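Hypoxanthine-guanine phosphoribosyltransferase (Leishmania tarentolae, PDB 1PZM) probably converts hypoxanthine and guanine to IMP and GMP in purine salvage, transferring the phosphoribosyl group of 5-phosphoribosyl 1-diphosphate to the base. Local coordinates at residues A[59-64]-A[84-89]; A[29-34]-A[193-198]; A[35-40]-A[169-174]; A[20-25]-A[197-202]. All blocks are in the same frame, centred on the assembly; numbering follows the deposited sequence.

Interaction 1: residues A[59-64]-A[84-89]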
loop_
_atom_site.group_PDB
_atom_site.type_symbol
_atom_site.label_atom_id
_atom_site.label_comp_id
_atom_site.label_asym_id
_atom_site.label_seq_id
_atom_site.Cartn_x
_atom_site.Cartn_y
_atom_site.Cartn_z
ATOM N N LEU A 59 -5.041 -2.076 16.862
ATOM C CA LEU A 59 -5.713 -1.081 16.000
ATOM C C LEU A 59 -5.735 -1.631 14.604
ATOM O O LEU A 59 -4.665 -1.920 14.024
ATOM C CB LEU A 59 -4.902 0.195 15.917
ATOM C CG LEU A 59 -5.513 1.388 15.185
ATOM C CD1 LEU A 59 -6.898 1.674 15.693
ATOM C CD2 LEU A 59 -4.589 2.611 15.439
ATOM N N TYR A 60 -6.942 -1.794 14.082
ATOM C CA TYR A 60 -7.122 -2.204 12.708
ATOM C C TYR A 60 -7.100 -0.987 11.833
ATOM O O TYR A 60 -7.984 -0.122 11.971
ATOM C CB TYR A 60 -8.461 -2.914 12.529
ATOM C CG TYR A 60 -8.419 -4.355 12.958
ATOM C CD1 TYR A 60 -8.523 -4.708 14.317
ATOM C CD2 TYR A 60 -8.305 -5.390 11.999
ATOM C CE1 TYR A 60 -8.514 -6.090 14.687
ATOM C CE2 TYR A 60 -8.291 -6.756 12.369
ATOM C CZ TYR A 60 -8.399 -7.070 13.709
ATOM O OH TYR A 60 -8.388 -8.365 14.081
ATOM N N LEU A 61 -6.141 -0.939 10.906
ATOM C CA LEU A 61 -6.129 0.151 9.917
ATOM C C LEU A 61 -6.897 -0.374 8.707
ATOM O O LEU A 61 -6.520 -1.423 8.136
ATOM C CB LEU A 61 -4.691 0.525 9.530
ATOM C CG LEU A 61 -3.777 1.093 10.648
ATOM C CD1 LEU A 61 -2.358 1.287 10.145
ATOM C CD2 LEU A 61 -4.331 2.393 11.212
ATOM N N LEU A 62 -7.974 0.332 8.349
ATOM C CA LEU A 62 -8.806 0.008 7.192
ATOM C C LEU A 62 -8.430 0.913 6.016
ATOM O O LEU A 62 -8.877 2.106 5.937
ATOM C CB LEU A 62 -10.326 0.090 7.555
ATOM C CG LEU A 62 -10.865 -1.214 8.214
ATOM C CD1 LEU A 62 -9.990 -1.887 9.355
ATOM C CD2 LEU A 62 -12.267 -0.983 8.759
ATOM N N CYS A 63 -7.590 0.361 5.123
ATOM C CA CYS A 63 -7.045 1.160 4.025
ATOM C C CYS A 63 -8.051 1.313 2.856
ATOM O O CYS A 63 -8.491 0.325 2.269
ATOM C CB CYS A 63 -5.721 0.559 3.532
ATOM S SG CYS A 63 -5.151 1.198 1.960
ATOM N N VAL A 64 -8.445 2.552 2.556
ATOM C CA VAL A 64 -9.416 2.772 1.496
ATOM C C VAL A 64 -8.675 2.833 0.160
ATOM O O VAL A 64 -8.046 3.822 -0.166
ATOM C CB VAL A 64 -10.272 4.029 1.707
ATOM C CG1 VAL A 64 -11.373 4.136 0.584
ATOM C CG2 VAL A 64 -10.957 4.001 3.080
ATOM N N VAL A 84 2.279 1.035 18.778
ATOM C CA VAL A 84 0.883 0.684 18.641
ATOM C C VAL A 84 0.784 -0.574 17.776
ATOM O O VAL A 84 1.180 -0.524 16.603
ATOM C CB VAL A 84 0.118 1.778 17.917
ATOM C CG1 VAL A 84 -1.317 1.319 17.736
ATOM C CG2 VAL A 84 0.207 3.093 18.707
ATOM N N PRO A 85 0.235 -1.683 18.298
ATOM C CA PRO A 85 0.197 -2.911 17.517
ATOM C C PRO A 85 -0.866 -2.737 16.449
ATOM O O PRO A 85 -1.939 -2.220 16.783
ATOM C CB PRO A 85 -0.195 -3.993 18.524
ATOM C CG PRO A 85 -0.929 -3.232 19.664
ATOM C CD PRO A 85 -0.403 -1.812 19.632
ATOM N N VAL A 86 -0.577 -3.132 15.203
ATOM C CA VAL A 86 -1.607 -3.007 14.171
ATOM C C VAL A 86 -1.878 -4.235 13.348
ATOM O O VAL A 86 -1.001 -5.104 13.219
ATOM C CB VAL A 86 -1.426 -1.809 13.226
ATOM C CG1 VAL A 86 -0.872 -0.511 13.938
ATOM C CG2 VAL A 86 -0.781 -2.129 11.926
ATOM N N LYS A 87 -3.096 -4.292 12.801
ATOM C CA LYS A 87 -3.449 -5.229 11.693
ATOM C C LYS A 87 -4.037 -4.383 10.563
ATOM O O LYS A 87 -4.508 -3.249 10.799
ATOM C CB LYS A 87 -4.420 -6.307 12.161
ATOM C CG LYS A 87 -3.804 -7.314 13.121
ATOM C CD LYS A 87 -4.824 -8.409 13.500
ATOM C CE LYS A 87 -4.193 -9.462 14.427
ATOM N NZ LYS A 87 -5.200 -10.450 15.018
ATOM N N VAL A 88 -3.993 -4.900 9.348
ATOM C CA VAL A 88 -4.311 -4.088 8.183
ATOM C C VAL A 88 -5.381 -4.794 7.384
ATOM O O VAL A 88 -5.349 -6.038 7.221
ATOM C CB VAL A 88 -3.039 -3.822 7.324
ATOM C CG1 VAL A 88 -3.374 -2.951 6.095
ATOM C CG2 VAL A 88 -1.983 -3.073 8.184
ATOM N N GLU A 89 -6.374 -4.014 6.966
ATOM C CA GLU A 89 -7.456 -4.497 6.083
ATOM C C GLU A 89 -7.523 -3.544 4.903
ATOM O O GLU A 89 -7.144 -2.366 5.010
ATOM C CB GLU A 89 -8.835 -4.494 6.778
ATOM C CG GLU A 89 -9.015 -5.534 7.870
ATOM C CD GLU A 89 -8.838 -6.996 7.417
ATOM O OE1 GLU A 89 -9.016 -7.348 6.211
ATOM O OE2 GLU A 89 -8.484 -7.813 8.295
HETATM O O HOH W 1 -7.180 -9.342 16.237
#
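Lys87 runs beside the phenol of Tyr60, both side chains pointing the same way. Its CB sits over one face of the Tyr60 ring, 4.2 Å from the centroid and displaced toward the rim by CE2 and CD2, a CH-pi contact. The chain is extended beyond CG, and CD comes 3.6 Å from Tyr60 OH. At the tip, NZ lies 3.9 Å from Tyr60 OH and donates to a water that also hydrogen-bonds to that hydroxyl. Glu89 CG approaches the Tyr60 ring at its edge, while Glu89 CB packs 3.8 Å from Leu62 CD1; the Glu89 carboxylate itself turns to the backbone N of Arg113. These side chains share one face of a parallel strand pair, the two strands of a right-handed beta-alpha-beta crossover whose helix is 69-81, within the type I phosphoribosyltransferase core. Five backbone hydrogen bonds zip the pair, from Leu59 N to Pro85 O through to Cys63 N to Glu89 O, 2.8 Å. On the other face, Leu61 CD1 meets Val86 CG2 at 4.2 Å, and both residues pack on Leu79 of the crossover helix. Val88 O and the Val86 N-H are bonded to Lys66 and Glu192 of the second subunit.

Interaction 2: residues A[29-34]-A[193-198]. Unlike the reference sequence in segment 193-198: Leu193 (reference Val), Arg194 (reference Pro).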
loop_
_atom_site.group_PDB
_atom_site.type_symbol
_atom_site.label_atom_id
_atom_site.label_comp_id
_atom_site.label_asym_id
_atom_site.label_seq_id
_atom_site.Cartn_x
_atom_site.Cartn_y
_atom_site.Cartn_z
ATOM N N THR A 29 5.720 18.487 0.690
ATOM C CA THR A 29 6.767 17.586 0.351
ATOM C C THR A 29 6.574 16.313 1.158
ATOM O O THR A 29 5.858 16.275 2.222
ATOM C CB THR A 29 8.151 18.152 0.607
ATOM O OG1 THR A 29 8.292 18.375 2.029
ATOM C CG2 THR A 29 8.342 19.515 -0.093
ATOM N N GLN A 30 7.185 15.290 0.615
ATOM C CA GLN A 30 7.335 14.012 1.302
ATOM C C GLN A 30 7.790 14.141 2.804
ATOM O O GLN A 30 7.162 13.545 3.739
ATOM C CB GLN A 30 8.347 13.147 0.502
ATOM C CG GLN A 30 8.914 11.924 1.236
ATOM C CD GLN A 30 9.786 11.071 0.329
ATOM O OE1 GLN A 30 9.244 10.205 -0.424
ATOM N NE2 GLN A 30 11.155 11.288 0.366
ATOM N N GLU A 31 8.854 14.922 3.012
ATOM C CA GLU A 31 9.398 15.164 4.360
ATOM C C GLU A 31 8.314 15.770 5.277
ATOM O O GLU A 31 8.199 15.411 6.464
ATOM C CB GLU A 31 10.602 16.148 4.261
ATOM C CG GLU A 31 11.819 15.461 3.584
ATOM C CD GLU A 31 11.564 14.914 2.141
ATOM O OE1 GLU A 31 10.957 15.637 1.315
ATOM O OE2 GLU A 31 12.064 13.773 1.839
ATOM N N GLN A 32 7.572 16.747 4.745
ATOM C CA GLN A 32 6.549 17.449 5.531
ATOM C C GLN A 32 5.391 16.465 5.844
ATOM O O GLN A 32 4.771 16.532 6.923
ATOM C CB GLN A 32 6.037 18.711 4.766
ATOM C CG GLN A 32 7.055 19.879 4.701
ATOM C CD GLN A 32 6.783 20.825 3.522
ATOM O OE1 GLN A 32 5.850 20.589 2.731
ATOM N NE2 GLN A 32 7.580 21.893 3.396
ATOM N N VAL A 33 5.060 15.599 4.884
ATOM C CA VAL A 33 3.975 14.594 5.099
ATOM C C VAL A 33 4.446 13.639 6.213
ATOM O O VAL A 33 3.724 13.347 7.184
ATOM C CB VAL A 33 3.713 13.750 3.807
ATOM C CG1 VAL A 33 2.797 12.544 4.089
ATOM C CG2 VAL A 33 3.097 14.614 2.663
ATOM N N TRP A 34 5.695 13.195 6.105
ATOM C CA TRP A 34 6.222 12.357 7.144
ATOM C C TRP A 34 6.293 12.981 8.543
ATOM O O TRP A 34 5.887 12.326 9.504
ATOM C CB TRP A 34 7.607 11.858 6.769
ATOM C CG TRP A 34 7.587 10.828 5.633
ATOM C CD1 TRP A 34 6.520 10.023 5.187
ATOM C CD2 TRP A 34 8.738 10.405 4.906
ATOM N NE1 TRP A 34 6.959 9.166 4.171
ATOM C CE2 TRP A 34 8.321 9.378 3.990
ATOM C CE3 TRP A 34 10.090 10.824 4.887
ATOM C CZ2 TRP A 34 9.235 8.765 3.090
ATOM C CZ3 TRP A 34 10.999 10.194 3.978
ATOM C CH2 TRP A 34 10.537 9.204 3.088
ATOM N N LEU A 193 4.264 9.599 -7.337
ATOM C CA LEU A 193 5.125 10.745 -6.977
ATOM C C LEU A 193 5.273 10.840 -5.470
ATOM O O LEU A 193 4.319 10.565 -4.707
ATOM C CB LEU A 193 4.556 12.086 -7.484
ATOM C CG LEU A 193 4.031 12.172 -8.939
ATOM C CD1 LEU A 193 3.535 13.640 -9.241
ATOM C CD2 LEU A 193 4.994 11.686 -9.954
ATOM N N ARG A 194 6.450 11.264 -5.043
ATOM C CA ARG A 194 6.775 11.334 -3.609
ATOM C C ARG A 194 6.148 12.520 -2.922
ATOM O O ARG A 194 5.837 12.455 -1.714
ATOM C CB ARG A 194 8.296 11.434 -3.413
ATOM C CG ARG A 194 9.066 10.176 -3.801
ATOM C CD ARG A 194 10.610 10.314 -3.477
ATOM N NE ARG A 194 11.316 9.062 -3.698
ATOM C CZ ARG A 194 11.408 8.067 -2.820
ATOM N NH1 ARG A 194 10.805 8.154 -1.625
ATOM N NH2 ARG A 194 12.132 6.955 -3.138
ATOM N N ASP A 195 5.929 13.599 -3.663
ATOM C CA ASP A 195 5.392 14.819 -3.065
ATOM C C ASP A 195 3.909 14.974 -3.465
ATOM O O ASP A 195 3.425 14.373 -4.439
ATOM C CB ASP A 195 6.167 16.065 -3.477
ATOM C CG ASP A 195 7.669 15.966 -3.201
ATOM O OD1 ASP A 195 8.115 15.634 -2.078
ATOM O OD2 ASP A 195 8.482 16.222 -4.099
ATOM N N ILE A 196 3.199 15.759 -2.689
ATOM C CA ILE A 196 1.842 16.019 -3.054
ATOM C C ILE A 196 1.829 17.324 -3.847
ATOM O O ILE A 196 2.321 18.376 -3.358
ATOM C CB ILE A 196 0.971 16.128 -1.810
ATOM C CG1 ILE A 196 0.867 14.757 -1.112
ATOM C CG2 ILE A 196 -0.465 16.700 -2.210
ATOM C CD1 ILE A 196 0.317 14.863 0.313
ATOM N N CYS A 197 1.258 17.265 -5.054
ATOM C CA CYS A 197 1.283 18.418 -5.946
ATOM C C CYS A 197 -0.113 18.874 -6.364
ATOM O O CYS A 197 -1.048 18.084 -6.347
ATOM C CB CYS A 197 2.107 18.123 -7.184
ATOM S SG CYS A 197 3.818 17.574 -6.848
ATOM N N VAL A 198 -0.249 20.144 -6.724
ATOM C CA VAL A 198 -1.494 20.625 -7.311
ATOM C C VAL A 198 -1.364 20.503 -8.817
ATOM O O VAL A 198 -0.413 21.013 -9.395
ATOM C CB VAL A 198 -1.773 22.083 -6.909
ATOM C CG1 VAL A 198 -3.129 22.564 -7.510
ATOM C CG2 VAL A 198 -1.805 22.171 -5.442
HETATM O O HOH W 2 6.679 9.895 -0.379
HETATM O O HOH W 3 10.647 15.326 -1.616
#
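Gln30 and Asp195 meet where helix 30-48 begins: Gln30 N donates to Asp195 OD1 over 2.9 Å in a nearly straight bond (175°), using the anti lone pair of that oxygen. Asp195 OD1 is also 3.4 Å from Thr29 CA, so the carboxylate lies against the first turn and may interact favourably with the helix dipole. Beside it, Gln30 CG is anti to the backbone N (chi1 165°), and the extended chain runs alongside Arg194. Gln30 OE1 accepts from Arg194 NH1 at 2.8 Å on an in-plane lone pair and lies in the guanidinium plane, although the amide and guanidinium planes are almost perpendicular. A water donating to both Gln30 OE1 and Arg194 O adds a further link. Arg194 NE forms a salt bridge with Asp81 of the second subunit. The apolar, buried part is small and close: Val33 CG2 touches Ile196 CD1 at 3.6 Å, the two side chains crossing at about a right angle, and both also pack on Leu154 of strand 148-156. The outer side, by exposed Glu31, is looser; a water link from Glu31 OE1 to Asp195 OD1 is doubtful, since Glu31 has two conformers. Thr29 OG1 accepts from Gln32 N while Gln32 OE1 accepts from Thr29 N, the reciprocal pair of a helix N-terminal capping box.

Interaction 3: residues A[35-40]-A[169-174]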
loop_
_atom_site.group_PDB
_atom_site.type_symbol
_atom_site.label_atom_id
_atom_site.label_comp_id
_atom_site.label_asym_id
_atom_site.label_seq_id
_atom_site.Cartn_x
_atom_site.Cartn_y
_atom_site.Cartn_z
ATOM N N ALA A 35 6.774 14.218 8.650
ATOM C CA ALA A 35 6.756 14.901 9.927
ATOM C C ALA A 35 5.328 15.060 10.518
ATOM O O ALA A 35 5.156 14.822 11.719
ATOM C CB ALA A 35 7.472 16.296 9.859
ATOM N N ALA A 36 4.320 15.412 9.710
ATOM C CA ALA A 36 2.951 15.581 10.247
ATOM C C ALA A 36 2.364 14.174 10.647
ATOM O O ALA A 36 1.645 14.023 11.646
ATOM C CB ALA A 36 2.000 16.289 9.188
ATOM N N THR A 37 2.707 13.157 9.878
ATOM C CA THR A 37 2.169 11.841 10.133
ATOM C C THR A 37 2.782 11.240 11.393
ATOM O O THR A 37 2.066 10.577 12.158
ATOM C CB THR A 37 2.492 10.926 8.971
ATOM O OG1 THR A 37 1.846 11.436 7.804
ATOM C CG2 THR A 37 1.834 9.576 9.206
ATOM N N ALA A 38 4.087 11.428 11.601
ATOM C CA ALA A 38 4.756 11.033 12.866
ATOM C C ALA A 38 4.116 11.632 14.117
ATOM O O ALA A 38 3.930 10.936 15.138
ATOM C CB ALA A 38 6.294 11.384 12.811
ATOM N N LYS A 39 3.805 12.933 14.054
ATOM C CA LYS A 39 3.139 13.655 15.164
ATOM C C LYS A 39 1.741 13.091 15.365
ATOM O O LYS A 39 1.319 12.860 16.504
ATOM C CB LYS A 39 3.067 15.180 14.911
ATOM C CG LYS A 39 4.502 15.852 15.039
ATOM C CD LYS A 39 4.367 17.376 14.879
ATOM C CE LYS A 39 5.579 18.074 15.486
ATOM N NZ LYS A 39 5.445 19.551 15.632
ATOM N N CYS A 40 1.039 12.806 14.256
ATOM C CA CYS A 40 -0.349 12.323 14.386
ATOM C C CYS A 40 -0.294 10.907 15.001
ATOM O O CYS A 40 -1.076 10.564 15.874
ATOM C CB CYS A 40 -1.051 12.343 13.017
ATOM S SG CYS A 40 -2.631 11.432 12.973
ATOM N N TYR A 169 -8.875 12.399 12.923
ATOM C CA TYR A 169 -7.456 12.795 12.735
ATOM C C TYR A 169 -7.173 13.371 11.337
ATOM O O TYR A 169 -6.640 12.684 10.472
ATOM C CB TYR A 169 -6.518 11.621 13.051
ATOM C CG TYR A 169 -6.702 11.049 14.450
ATOM C CD1 TYR A 169 -6.003 11.578 15.559
ATOM C CD2 TYR A 169 -7.513 9.926 14.651
ATOM C CE1 TYR A 169 -6.187 11.055 16.820
ATOM C CE2 TYR A 169 -7.686 9.378 15.899
ATOM C CZ TYR A 169 -7.023 9.934 16.977
ATOM O OH TYR A 169 -7.179 9.366 18.215
ATOM N N PRO A 170 -7.473 14.642 11.114
ATOM C CA PRO A 170 -7.202 15.227 9.814
ATOM C C PRO A 170 -5.760 15.748 9.908
ATOM O O PRO A 170 -5.503 16.760 10.598
ATOM C CB PRO A 170 -8.170 16.387 9.751
ATOM C CG PRO A 170 -8.452 16.803 11.222
ATOM C CD PRO A 170 -7.982 15.635 12.078
ATOM N N VAL A 171 -4.847 15.109 9.193
ATOM C CA VAL A 171 -3.422 15.403 9.398
ATOM C C VAL A 171 -3.082 16.769 8.858
ATOM O O VAL A 171 -2.451 17.583 9.522
ATOM C CB VAL A 171 -2.555 14.325 8.719
ATOM C CG1 VAL A 171 -1.093 14.607 8.996
ATOM C CG2 VAL A 171 -2.897 12.956 9.288
ATOM N N ILE A 172 -3.514 17.032 7.634
ATOM C CA ILE A 172 -3.262 18.346 7.036
ATOM C C ILE A 172 -4.551 18.896 6.465
ATOM O O ILE A 172 -5.257 18.153 5.777
ATOM C CB ILE A 172 -2.236 18.217 5.900
ATOM C CG1 ILE A 172 -1.005 17.433 6.387
ATOM C CG2 ILE A 172 -1.881 19.609 5.341
ATOM C CD1 ILE A 172 0.038 17.178 5.267
ATOM N N THR A 173 -4.854 20.176 6.733
ATOM C CA THR A 173 -6.091 20.801 6.231
ATOM C C THR A 173 -5.703 21.722 5.092
ATOM O O THR A 173 -4.809 22.527 5.262
ATOM C CB THR A 173 -6.765 21.579 7.379
ATOM O OG1 THR A 173 -7.234 20.626 8.340
ATOM C CG2 THR A 173 -8.093 22.326 6.913
ATOM N N ILE A 174 -6.347 21.603 3.922
ATOM C CA ILE A 174 -5.902 22.385 2.754
ATOM C C ILE A 174 -7.090 22.969 2.053
ATOM O O ILE A 174 -8.211 22.493 2.228
ATOM C CB ILE A 174 -5.168 21.517 1.695
ATOM C CG1 ILE A 174 -6.135 20.454 1.144
ATOM C CG2 ILE A 174 -3.884 20.901 2.260
ATOM C CD1 ILE A 174 -5.578 19.573 -0.026
#
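Ala36 and Cys40, one helical turn apart, both direct their CB toward Val171 and receive its two methyl groups. This is helix-on-sheet packing in the alpha/beta core of the phosphoribosyltransferase fold: helix 30-48 runs roughly antiparallel to strand 169-173, with an axis angle of 157° and a closest approach of 8.4 Å between the short segments. Val171 is set with CG1 anti to its backbone N (chi1 -177°), which brings CG1 to 3.5 Å from Ala36 CB. The other branch, CG2, turns to Cys40 SG at 4.0 Å. Ile172 CG1 touches the CB of Ala36 more distantly. No hydrogen bond crosses the interface; the polar ends of its side chains are engaged by other partners, Thr37 OG1 with Val33 O and Tyr169 OH with Asp47 farther along the helix. Val171 also packs on Leu154 of the neighbouring strand 148-156. Tyr169 brings its CB toward the helix. The sulfur of Cys40, anti to its own backbone N, lies 3.9 Å from Tyr169 CB and 5.1 Å from the Tyr169 ring centroid, in an oblique sulfur-aromatic contact, 52° off the ring normal.

Interaction 4: residues A[20-25]-A[197-202]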
loop_
_atom_site.group_PDB
_atom_site.type_symbol
_atom_site.label_atom_id
_atom_site.label_comp_id
_atom_site.label_asym_id
_atom_site.label_seq_id
_atom_site.Cartn_x
_atom_site.Cartn_y
_atom_site.Cartn_z
ATOM N N TYR A 20 8.876 17.451 -11.142
ATOM C CA TYR A 20 7.633 16.728 -11.533
ATOM C C TYR A 20 6.890 17.530 -12.664
ATOM O O TYR A 20 6.264 18.540 -12.372
ATOM C CB TYR A 20 6.770 16.419 -10.259
ATOM C CG TYR A 20 7.304 15.290 -9.328
ATOM C CD1 TYR A 20 7.848 14.100 -9.875
ATOM C CD2 TYR A 20 7.250 15.408 -7.907
ATOM C CE1 TYR A 20 8.360 13.019 -9.044
ATOM C CE2 TYR A 20 7.744 14.366 -7.044
ATOM C CZ TYR A 20 8.298 13.154 -7.638
ATOM O OH TYR A 20 8.766 12.086 -6.895
ATOM N N PRO A 21 6.995 17.116 -13.943
ATOM C CA PRO A 21 6.531 17.939 -15.098
ATOM C C PRO A 21 5.029 18.399 -15.215
ATOM O O PRO A 21 4.775 19.469 -15.788
ATOM C CB PRO A 21 6.928 17.098 -16.328
ATOM C CG PRO A 21 7.184 15.690 -15.805
ATOM C CD PRO A 21 7.598 15.830 -14.376
ATOM N N MET A 22 4.086 17.605 -14.704
ATOM C CA MET A 22 2.654 17.888 -14.746
ATOM C C MET A 22 2.176 18.774 -13.575
ATOM O O MET A 22 1.035 19.266 -13.573
ATOM C CB MET A 22 1.892 16.563 -14.721
ATOM C CG MET A 22 2.028 15.731 -13.421
ATOM S SD MET A 22 3.724 15.173 -12.828
ATOM C CE MET A 22 4.347 13.937 -14.158
ATOM N N SER A 23 3.041 18.977 -12.579
ATOM C CA SER A 23 2.655 19.751 -11.386
ATOM C C SER A 23 2.802 21.271 -11.488
ATOM O O SER A 23 3.919 21.767 -11.644
ATOM C CB SER A 23 3.493 19.324 -10.188
ATOM O OG SER A 23 3.442 20.383 -9.223
ATOM N N ALA A 24 1.706 22.003 -11.319
ATOM C CA ALA A 24 1.770 23.472 -11.199
ATOM C C ALA A 24 2.603 23.883 -9.976
ATOM O O ALA A 24 3.320 24.889 -10.013
ATOM C CB ALA A 24 0.342 24.112 -11.116
ATOM N N ARG A 25 2.511 23.094 -8.900
ATOM C CA ARG A 25 3.279 23.371 -7.689
ATOM C C ARG A 25 3.207 22.254 -6.688
ATOM O O ARG A 25 2.216 21.555 -6.580
ATOM C CB ARG A 25 2.883 24.709 -7.040
ATOM C CG ARG A 25 1.510 24.780 -6.449
ATOM C CD ARG A 25 1.019 26.212 -6.215
ATOM N NE ARG A 25 -0.381 26.195 -5.788
ATOM C CZ ARG A 25 -0.771 26.168 -4.511
ATOM N NH1 ARG A 25 0.133 26.211 -3.522
ATOM N NH2 ARG A 25 -2.067 26.116 -4.224
ATOM N N CYS A 197 1.258 17.265 -5.054
ATOM C CA CYS A 197 1.283 18.418 -5.946
ATOM C C CYS A 197 -0.113 18.874 -6.364
ATOM O O CYS A 197 -1.048 18.084 -6.347
ATOM C CB CYS A 197 2.107 18.123 -7.184
ATOM S SG CYS A 197 3.818 17.574 -6.848
ATOM N N VAL A 198 -0.249 20.144 -6.724
ATOM C CA VAL A 198 -1.494 20.625 -7.311
ATOM C C VAL A 198 -1.364 20.503 -8.817
ATOM O O VAL A 198 -0.413 21.013 -9.395
ATOM C CB VAL A 198 -1.773 22.083 -6.909
ATOM C CG1 VAL A 198 -3.129 22.564 -7.510
ATOM C CG2 VAL A 198 -1.805 22.171 -5.442
ATOM N N LEU A 199 -2.308 19.795 -9.440
ATOM C CA LEU A 199 -2.228 19.411 -10.865
ATOM C C LEU A 199 -2.302 20.654 -11.785
ATOM O O LEU A 199 -3.202 21.515 -11.615
ATOM C CB LEU A 199 -3.351 18.402 -11.200
ATOM C CG LEU A 199 -3.425 17.914 -12.651
ATOM C CD1 LEU A 199 -2.266 16.960 -13.037
ATOM C CD2 LEU A 199 -4.756 17.259 -12.934
ATOM N N LYS A 200 -1.367 20.751 -12.749
ATOM C CA LYS A 200 -1.382 21.855 -13.743
ATOM C C LYS A 200 -2.757 21.976 -14.458
ATOM O O LYS A 200 -3.214 20.997 -15.079
ATOM C CB LYS A 200 -0.269 21.680 -14.797
ATOM C CG LYS A 200 1.008 22.493 -14.583
ATOM C CD LYS A 200 2.033 22.148 -15.666
ATOM C CE LYS A 200 3.482 22.490 -15.296
ATOM N NZ LYS A 200 4.443 22.051 -16.389
ATOM N N LYS A 201 -3.380 23.165 -14.370
ATOM C CA LYS A 201 -4.691 23.519 -14.967
ATOM C C LYS A 201 -5.330 22.754 -16.167
ATOM O O LYS A 201 -6.524 22.946 -16.437
ATOM N N GLU A 202 -4.564 21.918 -16.881
ATOM C CA GLU A 202 -5.076 21.120 -18.011
ATOM C C GLU A 202 -5.109 19.612 -17.710
ATOM O O GLU A 202 -4.065 18.940 -17.687
#
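Lys200 folds over the turn formed by residues 20-23 and grips it twice through backbone oxygens. Its NZ donates to Pro21 O at 2.7 Å, and its backbone N donates to Met22 O at 2.9 Å. Between these two bonds the methylenes pass the Met22 and Pro21 carbonyl oxygens, and Lys200 CG also comes 3.4 Å from Ala24 N; the chain is extended beyond CG, which carries the amine to the far carbonyl. Next along the strands, Val198 N donates to Arg25 O at 2.8 Å, while the bond from Ala24 N to Val198 O is weak and bent (128°). Ser23 pairs with Leu199 and Arg25 with Val198, a register shift of one that marks a beta bulge at Ala24 in the antiparallel pairing. On the Arg25 side, Val198 CG2 lies over one face of the Arg25 guanidinium, 4.1 Å from Arg25 NH2. Ser23 OG rests 3.3 Å from Cys197 CB, and Cys197 SG lies obliquely to the Tyr20 ring, 4.2 Å from Tyr20 CD2.

Farther out, a type I turn from Tyr20 to Ser23 presents the carbonyls of Pro21 and Met22, and Tyr20 OH is hydrogen-bonded to Arg194 N. Strand 196-199 continues the sheet to strand 179-180 through Cys197 with Ile180 and Leu199 with Phe178; Phe178 and Val179 bind GMP. The contact thus joins both ends of the modelled chain beside the strand that borders the purine site. Its hold is mostly carbonyl oxygens meeting N-H groups and one lysine ammonium, whose charge probably strengthens the bond to Pro21 O at this exposed surface.

Interaction 1 is the buried one, a parallel strand pair at one edge of the main sheet; interaction 4 is its surface counterpart, an antiparallel pair with a bulge, on the opposite side of the chain's centre and about 32 Å away between centres. Interactions 2 and 3, both partly buried, use successive turns of helix 30-48: the first joins the helix start to the 193-198 segment through polar bonds, water and one small apolar contact, the second lays it on strand 169-173 by apolar and sulfur-aromatic contacts. Interactions 2 and 4 share Cys197 and Val198 and touch through Tyr20 and Met22. Interactions 1 and 3 reach the same parallel sheet. The second subunit contacts interactions 1, 2 and 4, but not 3.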